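PDB 4Z8N: reticulocyte-binding protein 2a from Plasmodium vivax, which probably binds a receptor on the surface of red blood cells through its helical erythrocyte-binding domain, the part in this chain, as the malaria parasite invades. Local coordinates for residues Leu5-Phe10 with Leu212-Ile217; Ser202-Leu207 with Ala285-Lys290. All coordinates share one frame; numbering follows the deposited sequence.

Contact 1: residues Leu5-Phe10 with Leu212-Ile217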
loop_
_atom_site.group_PDB
_atom_site.type_symbol
_atom_site.label_atom_id
_atom_site.label_comp_id
_atom_site.label_asym_id
_atom_site.label_seq_id
_atom_site.Cartn_x
_atom_site.Cartn_y
_atom_site.Cartn_z
ATOM N N LEU A 5 -5.028 0.319 -9.812
ATOM C CA LEU A 5 -4.948 0.998 -8.518
ATOM C C LEU A 5 -5.288 0.074 -7.350
ATOM O O LEU A 5 -5.131 0.450 -6.191
ATOM C CB LEU A 5 -5.869 2.217 -8.491
ATOM C CG LEU A 5 -5.477 3.376 -9.407
ATOM C CD1 LEU A 5 -6.202 4.651 -9.004
ATOM C CD2 LEU A 5 -3.973 3.583 -9.398
ATOM N N ARG A 6 -5.750 -1.131 -7.657
ATOM C CA ARG A 6 -6.037 -2.117 -6.622
ATOM C C ARG A 6 -4.770 -2.608 -5.929
ATOM O O ARG A 6 -4.833 -3.140 -4.820
ATOM C CB ARG A 6 -6.797 -3.308 -7.209
ATOM C CG ARG A 6 -8.269 -3.036 -7.467
ATOM C CD ARG A 6 -9.012 -4.307 -7.853
ATOM N NE ARG A 6 -8.534 -4.869 -9.112
ATOM C CZ ARG A 6 -9.019 -5.976 -9.665
ATOM N NH1 ARG A 6 -10.000 -6.641 -9.069
ATOM N NH2 ARG A 6 -8.528 -6.418 -10.814
ATOM N N TYR A 7 -3.622 -2.429 -6.580
ATOM C CA TYR A 7 -2.372 -2.975 -6.055
ATOM C C TYR A 7 -1.166 -2.057 -6.230
ATOM O O TYR A 7 -0.157 -2.221 -5.544
ATOM C CB TYR A 7 -2.070 -4.329 -6.714
ATOM C CG TYR A 7 -1.948 -4.292 -8.226
ATOM C CD1 TYR A 7 -0.742 -3.981 -8.845
ATOM C CD2 TYR A 7 -3.042 -4.578 -9.035
ATOM C CE1 TYR A 7 -0.631 -3.955 -10.230
ATOM C CE2 TYR A 7 -2.943 -4.553 -10.415
ATOM C CZ TYR A 7 -1.737 -4.241 -11.008
ATOM O OH TYR A 7 -1.646 -4.218 -12.383
ATOM N N LEU A 8 -1.256 -1.097 -7.144
ATOM C CA LEU A 8 -0.071 -0.330 -7.510
ATOM C C LEU A 8 0.277 0.749 -6.490
ATOM O O LEU A 8 -0.298 1.836 -6.487
ATOM C CB LEU A 8 -0.239 0.303 -8.893
ATOM C CG LEU A 8 1.027 0.988 -9.417
ATOM C CD1 LEU A 8 2.213 0.030 -9.405
ATOM C CD2 LEU A 8 0.809 1.552 -10.811
ATOM N N ASP A 9 1.229 0.426 -5.627
ATOM C CA ASP A 9 1.825 1.388 -4.714
ATOM C C ASP A 9 3.325 1.400 -4.971
ATOM O O ASP A 9 3.845 0.494 -5.619
ATOM C CB ASP A 9 1.523 1.033 -3.257
ATOM C CG ASP A 9 0.046 1.119 -2.930
ATOM O OD1 ASP A 9 -0.644 1.983 -3.510
ATOM O OD2 ASP A 9 -0.427 0.325 -2.091
ATOM N N PHE A 10 4.022 2.414 -4.471
ATOM C CA PHE A 10 5.459 2.515 -4.711
ATOM C C PHE A 10 6.256 2.587 -3.415
ATOM O O PHE A 10 6.104 3.521 -2.627
ATOM C CB PHE A 10 5.761 3.734 -5.584
ATOM C CG PHE A 10 5.026 3.729 -6.891
ATOM C CD1 PHE A 10 5.423 2.890 -7.921
ATOM C CD2 PHE A 10 3.928 4.551 -7.085
ATOM C CE1 PHE A 10 4.744 2.875 -9.122
ATOM C CE2 PHE A 10 3.242 4.541 -8.285
ATOM C CZ PHE A 10 3.651 3.705 -9.306
ATOM N N LEU A 212 4.247 -11.512 -9.848
ATOM C CA LEU A 212 5.340 -11.492 -8.882
ATOM C C LEU A 212 5.544 -10.078 -8.332
ATOM O O LEU A 212 5.840 -9.904 -7.149
ATOM C CB LEU A 212 6.633 -12.021 -9.512
ATOM C CG LEU A 212 6.695 -13.533 -9.769
ATOM C CD1 LEU A 212 7.940 -13.906 -10.562
ATOM C CD2 LEU A 212 6.651 -14.314 -8.464
ATOM N N ASP A 213 5.370 -9.074 -9.189
ATOM C CA ASP A 213 5.490 -7.673 -8.775
ATOM C C ASP A 213 4.402 -7.281 -7.784
ATOM O O ASP A 213 4.657 -6.560 -6.820
ATOM C CB ASP A 213 5.432 -6.743 -9.987
ATOM C CG ASP A 213 6.691 -6.796 -10.822
ATOM O OD1 ASP A 213 7.765 -7.103 -10.262
ATOM O OD2 ASP A 213 6.604 -6.529 -12.038
ATOM N N ILE A 214 3.185 -7.745 -8.045
ATOM C CA ILE A 214 2.066 -7.527 -7.138
ATOM C C ILE A 214 2.351 -8.170 -5.781
ATOM O O ILE A 214 2.075 -7.580 -4.735
ATOM C CB ILE A 214 0.754 -8.094 -7.722
ATOM C CG1 ILE A 214 0.315 -7.278 -8.939
ATOM C CG2 ILE A 214 -0.345 -8.092 -6.681
ATOM C CD1 ILE A 214 -0.913 -7.834 -9.633
ATOM N N ILE A 215 2.912 -9.374 -5.801
ATOM C CA ILE A 215 3.266 -10.072 -4.564
ATOM C C ILE A 215 4.329 -9.297 -3.785
ATOM O O ILE A 215 4.246 -9.182 -2.560
ATOM C CB ILE A 215 3.753 -11.509 -4.850
ATOM C CG1 ILE A 215 2.578 -12.368 -5.318
ATOM C CG2 ILE A 215 4.388 -12.134 -3.612
ATOM C CD1 ILE A 215 2.934 -13.804 -5.590
ATOM N N THR A 216 5.309 -8.750 -4.499
ATOM C CA THR A 216 6.341 -7.923 -3.876
ATOM C C THR A 216 5.730 -6.728 -3.138
ATOM O O THR A 216 6.091 -6.445 -1.997
ATOM C CB THR A 216 7.360 -7.422 -4.915
ATOM O OG1 THR A 216 8.058 -8.543 -5.473
ATOM C CG2 THR A 216 8.370 -6.488 -4.270
ATOM N N ILE A 217 4.799 -6.038 -3.791
ATOM C CA ILE A 217 4.063 -4.948 -3.153
ATOM C C ILE A 217 3.247 -5.460 -1.964
ATOM O O ILE A 217 3.224 -4.845 -0.897
ATOM C CB ILE A 217 3.118 -4.246 -4.150
ATOM C CG1 ILE A 217 3.916 -3.625 -5.295
ATOM C CG2 ILE A 217 2.297 -3.176 -3.450
ATOM C CD1 ILE A 217 3.048 -3.058 -6.403
#
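Tyr7 and Ile214 meet through a CH-pi contact. Ile214 CD1 stands directly above the centre of the Tyr7 ring, 3.7 Å from the ring centroid. The same face also takes Ile214 CG1, off to one side, 3.5 Å from Tyr7 CD1. The Tyr7 ring reaches the helix because its CG sits between the backbone N and the carbonyl carbon (chi1 59°). Thr273 and Ala276 of helix 246-297 also touch Tyr7.

The second group of contacts is made by Ile217, set against backbone more than side chains. Both its CG2 and its CD1 lie 3.4 Å from Tyr7 O, and CD1 is also 3.7 Å from Asp9 O. The CG2 branch that meets Tyr7 O is anti to the backbone N of Ile217. Leu8 adds a looser touch, with its CD1 4.4 Å from Ile217 CD1.

The polar end of Asp9 turns to other partners: OD2 forms a salt bridge with Arg269 and a hydrogen bond with His221, further along helix 199-237, and OD1 bonds to Ser19 OG and Thr20 N.

The two segments therefore meet by van der Waals and CH-pi contact alone. Burial and shape fit the Tyr7 ring and the Tyr7 and Asp9 carbonyl oxygens against Ile214 and Ile217 of the helix, while the buried carboxylate of Asp9 ties the N-terminal segment to two long helices.

Contact 2: residues Ser202-Leu207 with Ala285-Lys290; sequences SAINFL and ANLYNK
Ile204 and Leu287 meet where two helices of the Rh5 coiled-coil family domain pack antiparallel. The short helical segments run at 155° to each other, with axes 9.7 Å apart. Ile204 and Leu287 are also the closest pair in the backbone, and their side chains slide past each other in opposite directions.

Leu287 has its CG anti to its own carbonyl carbon, and from there its second torsion (chi2 168°) sets the two methyls on different neighbours. Its CD2 rests 3.8 Å from Ala203 CB. Its CD1 meets Leu207 CD2 at 3.6 Å, where the two leucine side chains are turned askew. Its CB takes Ile204 CG1 at 3.6 Å. One leucine thus touches three residues of the facing helix.

Ile204 uses both of its branches. Beyond CG1 the chain is extended (chi2 178°), which carries CD1 to Leu287 O and Tyr288 CD1. The CG2 methyl comes obliquely to the Tyr288 ring. Tyr288 starts from a bond directed to the side, but its ring end comes back toward helix 199-237. There its OH is hydrogen-bonded to Gln208 OE1, just past the segment. Leu291 of helix 246-297 touches Ile204 as well, and Pro87 and Tyr97 border Ala203.

The side chains that meet across the segments do so by apolar contact, and Ile204 CD1 also lies against the backbone oxygen of Leu287. The CG2 branch of Ile204 lies 3.6 Å from Tyr288 CE1.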
loop_
_atom_site.group_PDB
_atom_site.type_symbol
_atom_site.label_atom_id
_atom_site.label_comp_id
_atom_site.label_asym_id
_atom_site.label_seq_id
_atom_site.Cartn_x
_atom_site.Cartn_y
_atom_site.Cartn_z
ATOM N N SER A 202 4.861 -14.955 -24.700
ATOM C CA SER A 202 5.236 -13.629 -24.227
ATOM C C SER A 202 4.258 -13.122 -23.171
ATOM O O SER A 202 4.663 -12.501 -22.189
ATOM C CB SER A 202 5.311 -12.647 -25.395
ATOM O OG SER A 202 6.265 -13.070 -26.354
ATOM N N ALA A 203 2.973 -13.400 -23.369
ATOM C CA ALA A 203 1.937 -12.963 -22.433
ATOM C C ALA A 203 2.044 -13.659 -21.071
ATOM O O ALA A 203 1.843 -13.039 -20.029
ATOM C CB ALA A 203 0.553 -13.194 -23.038
ATOM N N ILE A 204 2.352 -14.953 -21.099
ATOM C CA ILE A 204 2.512 -15.774 -19.900
ATOM C C ILE A 204 3.647 -15.233 -19.039
ATOM O O ILE A 204 3.511 -14.987 -17.835
ATOM C CB ILE A 204 2.803 -17.237 -20.294
ATOM C CG1 ILE A 204 1.554 -17.887 -20.874
ATOM C CG2 ILE A 204 3.305 -18.047 -19.129
ATOM C CD1 ILE A 204 1.772 -19.306 -21.328
ATOM N N ASN A 205 4.781 -15.097 -19.705
ATOM C CA ASN A 205 5.952 -14.359 -19.279
ATOM C C ASN A 205 5.707 -12.975 -18.688
ATOM O O ASN A 205 6.245 -12.674 -17.636
ATOM C CB ASN A 205 6.821 -14.293 -20.513
ATOM C CG ASN A 205 7.777 -15.447 -20.602
ATOM O OD1 ASN A 205 8.891 -15.300 -20.127
ATOM N ND2 ASN A 205 7.242 -16.681 -20.864
ATOM N N PHE A 206 4.884 -12.148 -19.333
ATOM C CA PHE A 206 4.516 -10.843 -18.769
ATOM C C PHE A 206 3.596 -10.931 -17.538
ATOM O O PHE A 206 3.788 -10.225 -16.539
ATOM C CB PHE A 206 3.843 -9.998 -19.842
ATOM C CG PHE A 206 3.213 -8.740 -19.325
ATOM C CD1 PHE A 206 3.997 -7.653 -18.979
ATOM C CD2 PHE A 206 1.837 -8.637 -19.205
ATOM C CE1 PHE A 206 3.425 -6.494 -18.517
ATOM C CE2 PHE A 206 1.259 -7.480 -18.744
ATOM C CZ PHE A 206 2.053 -6.406 -18.398
ATOM N N LEU A 207 2.580 -11.784 -17.639
ATOM C CA LEU A 207 1.597 -11.969 -16.573
ATOM C C LEU A 207 2.205 -12.587 -15.307
ATOM O O LEU A 207 1.944 -12.112 -14.206
ATOM C CB LEU A 207 0.441 -12.833 -17.072
ATOM C CG LEU A 207 -0.775 -12.921 -16.156
ATOM C CD1 LEU A 207 -1.184 -11.546 -15.664
ATOM C CD2 LEU A 207 -1.909 -13.569 -16.899
ATOM N N ALA A 285 -4.019 -19.026 -16.047
ATOM C CA ALA A 285 -4.423 -20.415 -16.237
ATOM C C ALA A 285 -4.951 -20.626 -17.653
ATOM O O ALA A 285 -4.683 -21.652 -18.279
ATOM C CB ALA A 285 -5.471 -20.815 -15.211
ATOM N N ASN A 286 -5.699 -19.646 -18.152
ATOM C CA ASN A 286 -6.198 -19.690 -19.521
ATOM C C ASN A 286 -5.062 -19.600 -20.534
ATOM O O ASN A 286 -5.093 -20.263 -21.570
ATOM C CB ASN A 286 -7.205 -18.563 -19.762
ATOM C CG ASN A 286 -8.535 -18.818 -19.088
ATOM O OD1 ASN A 286 -8.978 -19.961 -18.974
ATOM N ND2 ASN A 286 -9.185 -17.751 -18.640
ATOM N N LEU A 287 -4.066 -18.772 -20.227
ATOM C CA LEU A 287 -2.889 -18.629 -21.077
ATOM C C LEU A 287 -2.102 -19.934 -21.150
ATOM O O LEU A 287 -1.628 -20.318 -22.219
ATOM C CB LEU A 287 -1.993 -17.499 -20.564
ATOM C CG LEU A 287 -2.384 -16.082 -20.996
ATOM C CD1 LEU A 287 -1.608 -15.052 -20.201
ATOM C CD2 LEU A 287 -2.135 -15.893 -22.484
ATOM N N TYR A 288 -1.967 -20.609 -20.012
ATOM C CA TYR A 288 -1.313 -21.916 -19.968
ATOM C C TYR A 288 -2.033 -22.924 -20.864
ATOM O O TYR A 288 -1.395 -23.661 -21.615
ATOM C CB TYR A 288 -1.259 -22.453 -18.537
ATOM C CG TYR A 288 -0.183 -21.847 -17.659
ATOM C CD1 TYR A 288 1.047 -21.468 -18.182
ATOM C CD2 TYR A 288 -0.400 -21.668 -16.300
ATOM C CE1 TYR A 288 2.030 -20.920 -17.371
ATOM C CE2 TYR A 288 0.574 -21.124 -15.483
ATOM C CZ TYR A 288 1.785 -20.751 -16.022
ATOM O OH TYR A 288 2.748 -20.207 -15.201
ATOM N N ASN A 289 -3.360 -22.953 -20.776
ATOM C CA ASN A 289 -4.160 -23.875 -21.579
ATOM C C ASN A 289 -4.087 -23.570 -23.071
ATOM O O ASN A 289 -4.122 -24.478 -23.900
ATOM C CB ASN A 289 -5.619 -23.854 -21.118
ATOM C CG ASN A 289 -5.870 -24.785 -19.948
ATOM O OD1 ASN A 289 -5.955 -26.002 -20.117
ATOM N ND2 ASN A 289 -5.988 -24.219 -18.756
ATOM N N LYS A 290 -3.993 -22.289 -23.406
ATOM C CA LYS A 290 -3.849 -21.874 -24.795
ATOM C C LYS A 290 -2.524 -22.384 -25.355
ATOM O O LYS A 290 -2.462 -22.870 -26.484
ATOM C CB LYS A 290 -3.937 -20.349 -24.911
ATOM C CG LYS A 290 -3.634 -19.795 -26.294
ATOM C CD LYS A 290 -4.765 -20.059 -27.273
ATOM C CE LYS A 290 -4.498 -19.374 -28.602
ATOM N NZ LYS A 290 -5.608 -19.578 -29.569
#

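Contacts 1 and 2 both use helix 199-237. Their centres are 19 Å apart, and their nearest atoms are about 5 Å apart without touching. Along the chain the order is 5-10, 202-207, 212-217, 285-290, so the two contacts cross. The centre of contact 1 is about 8 Å from the centre of the chain, and that of contact 2 about 27 Å. The N-terminal segment, which leads into the small antiparallel sheet of strands 9-11 and 17-19, is thus laid on the middle of the molecule. Helix 246-297 already touches Ile214 at contact 1, and packs on helix 199-237 again at contact 2. Together the contacts join the N-terminal segment and the last two long helices into one elongated helical domain.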